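Local coordinates for protein PurR transcriptional regulator (Vibrio parahaemolyticus, PDB 3D8U) that probably binds DNA as a LacI/PurR-family transcription factor and regulates transcription, with a periplasmic-binding-protein-like part that in relatives senses small-molecule effectors, at residues I6-P11 with V64-E69. Numbering follows the deposited sequence.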
loop_
_atom_site.group_PDB
_atom_site.type_symbol
_atom_site.label_atom_id
_atom_site.label_comp_id
_atom_site.label_asym_id
_atom_site.label_seq_id
_atom_site.Cartn_x
_atom_site.Cartn_y
_atom_site.Cartn_z
ATOM N N ILE B 6 5.681 14.757 19.205
ATOM C CA ILE B 6 6.706 14.018 18.457
ATOM C C ILE B 6 6.385 13.861 16.949
ATOM O O ILE B 6 5.279 13.446 16.563
ATOM C CB ILE B 6 7.002 12.652 19.157
ATOM C CG1 ILE B 6 8.050 11.817 18.407
ATOM C CG2 ILE B 6 5.712 11.875 19.381
ATOM C CD1 ILE B 6 7.520 11.032 17.214
ATOM N N ALA B 7 7.371 14.181 16.111
ATOM C CA ALA B 7 7.152 14.308 14.673
ATOM C C ALA B 7 7.847 13.243 13.841
ATOM O O ALA B 7 8.914 12.743 14.206
ATOM C CB ALA B 7 7.545 15.705 14.190
ATOM N N LEU B 8 7.226 12.910 12.713
ATOM C CA LEU B 8 7.707 11.845 11.856
ATOM C C LEU B 8 7.356 12.143 10.406
ATOM O O LEU B 8 6.197 12.401 10.066
ATOM C CB LEU B 8 7.106 10.510 12.299
ATOM C CG LEU B 8 7.132 9.362 11.300
ATOM C CD1 LEU B 8 8.423 8.606 11.433
ATOM C CD2 LEU B 8 5.965 8.452 11.563
ATOM N N ILE B 9 8.372 12.105 9.554
ATOM C CA ILE B 9 8.182 12.386 8.144
ATOM C C ILE B 9 8.330 11.111 7.333
ATOM O O ILE B 9 9.429 10.569 7.174
ATOM C CB ILE B 9 9.136 13.486 7.651
ATOM C CG1 ILE B 9 9.077 14.690 8.595
ATOM C CG2 ILE B 9 8.785 13.904 6.224
ATOM C CD1 ILE B 9 10.057 15.809 8.256
ATOM N N ILE B 10 7.189 10.639 6.847
ATOM C CA ILE B 10 7.087 9.476 5.978
ATOM C C ILE B 10 7.595 9.811 4.577
ATOM O O ILE B 10 7.348 10.909 4.072
ATOM C CB ILE B 10 5.605 8.988 5.926
ATOM C CG1 ILE B 10 5.240 8.169 7.174
ATOM C CG2 ILE B 10 5.286 8.219 4.645
ATOM C CD1 ILE B 10 6.359 7.263 7.715
ATOM N N PRO B 11 8.324 8.873 3.954
ATOM C CA PRO B 11 8.798 9.045 2.582
ATOM C C PRO B 11 7.801 8.577 1.522
ATOM O O PRO B 11 7.660 9.231 0.498
ATOM C CB PRO B 11 10.060 8.186 2.546
ATOM C CG PRO B 11 9.790 7.073 3.502
ATOM C CD PRO B 11 8.782 7.593 4.528
ATOM N N VAL B 64 11.478 11.704 14.148
ATOM C CA VAL B 64 11.972 10.445 13.580
ATOM C C VAL B 64 11.848 10.432 12.060
ATOM O O VAL B 64 10.801 10.776 11.515
ATOM C CB VAL B 64 11.314 9.203 14.255
ATOM C CG1 VAL B 64 9.870 9.475 14.579
ATOM C CG2 VAL B 64 11.441 7.965 13.396
ATOM N N LEU B 65 12.938 10.042 11.398
ATOM C CA LEU B 65 13.075 10.170 9.947
ATOM C C LEU B 65 13.536 8.898 9.248
ATOM O O LEU B 65 14.367 8.151 9.769
ATOM C CB LEU B 65 14.068 11.280 9.607
ATOM C CG LEU B 65 13.786 12.703 10.076
ATOM C CD1 LEU B 65 14.804 13.621 9.441
ATOM C CD2 LEU B 65 12.374 13.141 9.721
ATOM N N PHE B 66 13.009 8.682 8.049
ATOM C CA PHE B 66 13.411 7.565 7.222
ATOM C C PHE B 66 14.590 7.952 6.348
ATOM O O PHE B 66 14.723 9.113 5.957
ATOM C CB PHE B 66 12.234 7.128 6.366
ATOM C CG PHE B 66 11.203 6.371 7.126
ATOM C CD1 PHE B 66 11.013 5.015 6.896
ATOM C CD2 PHE B 66 10.435 7.001 8.094
ATOM C CE1 PHE B 66 10.056 4.286 7.608
ATOM C CE2 PHE B 66 9.483 6.284 8.824
ATOM C CZ PHE B 66 9.293 4.919 8.575
ATOM N N GLY B 67 15.452 6.978 6.056
ATOM C CA GLY B 67 16.610 7.185 5.180
ATOM C C GLY B 67 17.747 7.951 5.829
ATOM O O GLY B 67 17.550 8.702 6.784
ATOM N N SER B 68 18.950 7.759 5.307
ATOM C CA SER B 68 20.119 8.439 5.835
ATOM C C SER B 68 20.400 9.724 5.074
ATOM O O SER B 68 20.947 10.667 5.643
ATOM C CB SER B 68 21.336 7.522 5.784
ATOM O OG SER B 68 22.532 8.274 5.935
ATOM N N GLU B 69 20.044 9.752 3.789
ATOM C CA GLU B 69 20.284 10.919 2.937
ATOM C C GLU B 69 19.350 12.052 3.338
ATOM O O GLU B 69 18.135 11.853 3.389
ATOM C CB GLU B 69 20.093 10.567 1.460
#
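Val64 N donates a hydrogen bond to Ala7 O at 2.8 Å, with an N-H...O angle of 158°. The next backbone bond, from Ile9 N to Val64 O, is weak at 3.4 Å. Leu8 CA also makes a CA-H...O contact to Val64 O. These links join parallel strands 6-10 and 63-66, whose local axes differ by 9°. They are neighbours in the five-stranded parallel sheet of the N-terminal, Rossmann-like lobe of the periplasmic-binding-protein fold. The chain between them runs through helix 16-32, strand 36-40, which flanks 6-10 on its other side, and helix 45-56. Leu8 and Val64 share one sheet face, covered by Leu22 and Phe25 of helix 16-32. Leu8 CG lies anti to the backbone N (chi1 162°), and its CD1 meets Val64 CG1 at 3.6 Å. On the other face, Ile9 CG1 lies 3.8 Å from Leu65 CD2, the two side chains side by side, against Glu48. Beyond the paired residues, Pro11 CD sits over one face of the Phe66 ring in a CH-pi contact, 4.1 Å from the centroid. Leu8 CD1 reaches the ring edge in plane at Phe66 CE2. Ile10 CD1 approaches Phe66 CE2 obliquely, at 3.5 Å. The Phe21 ring packs edge-to-face with Phe66.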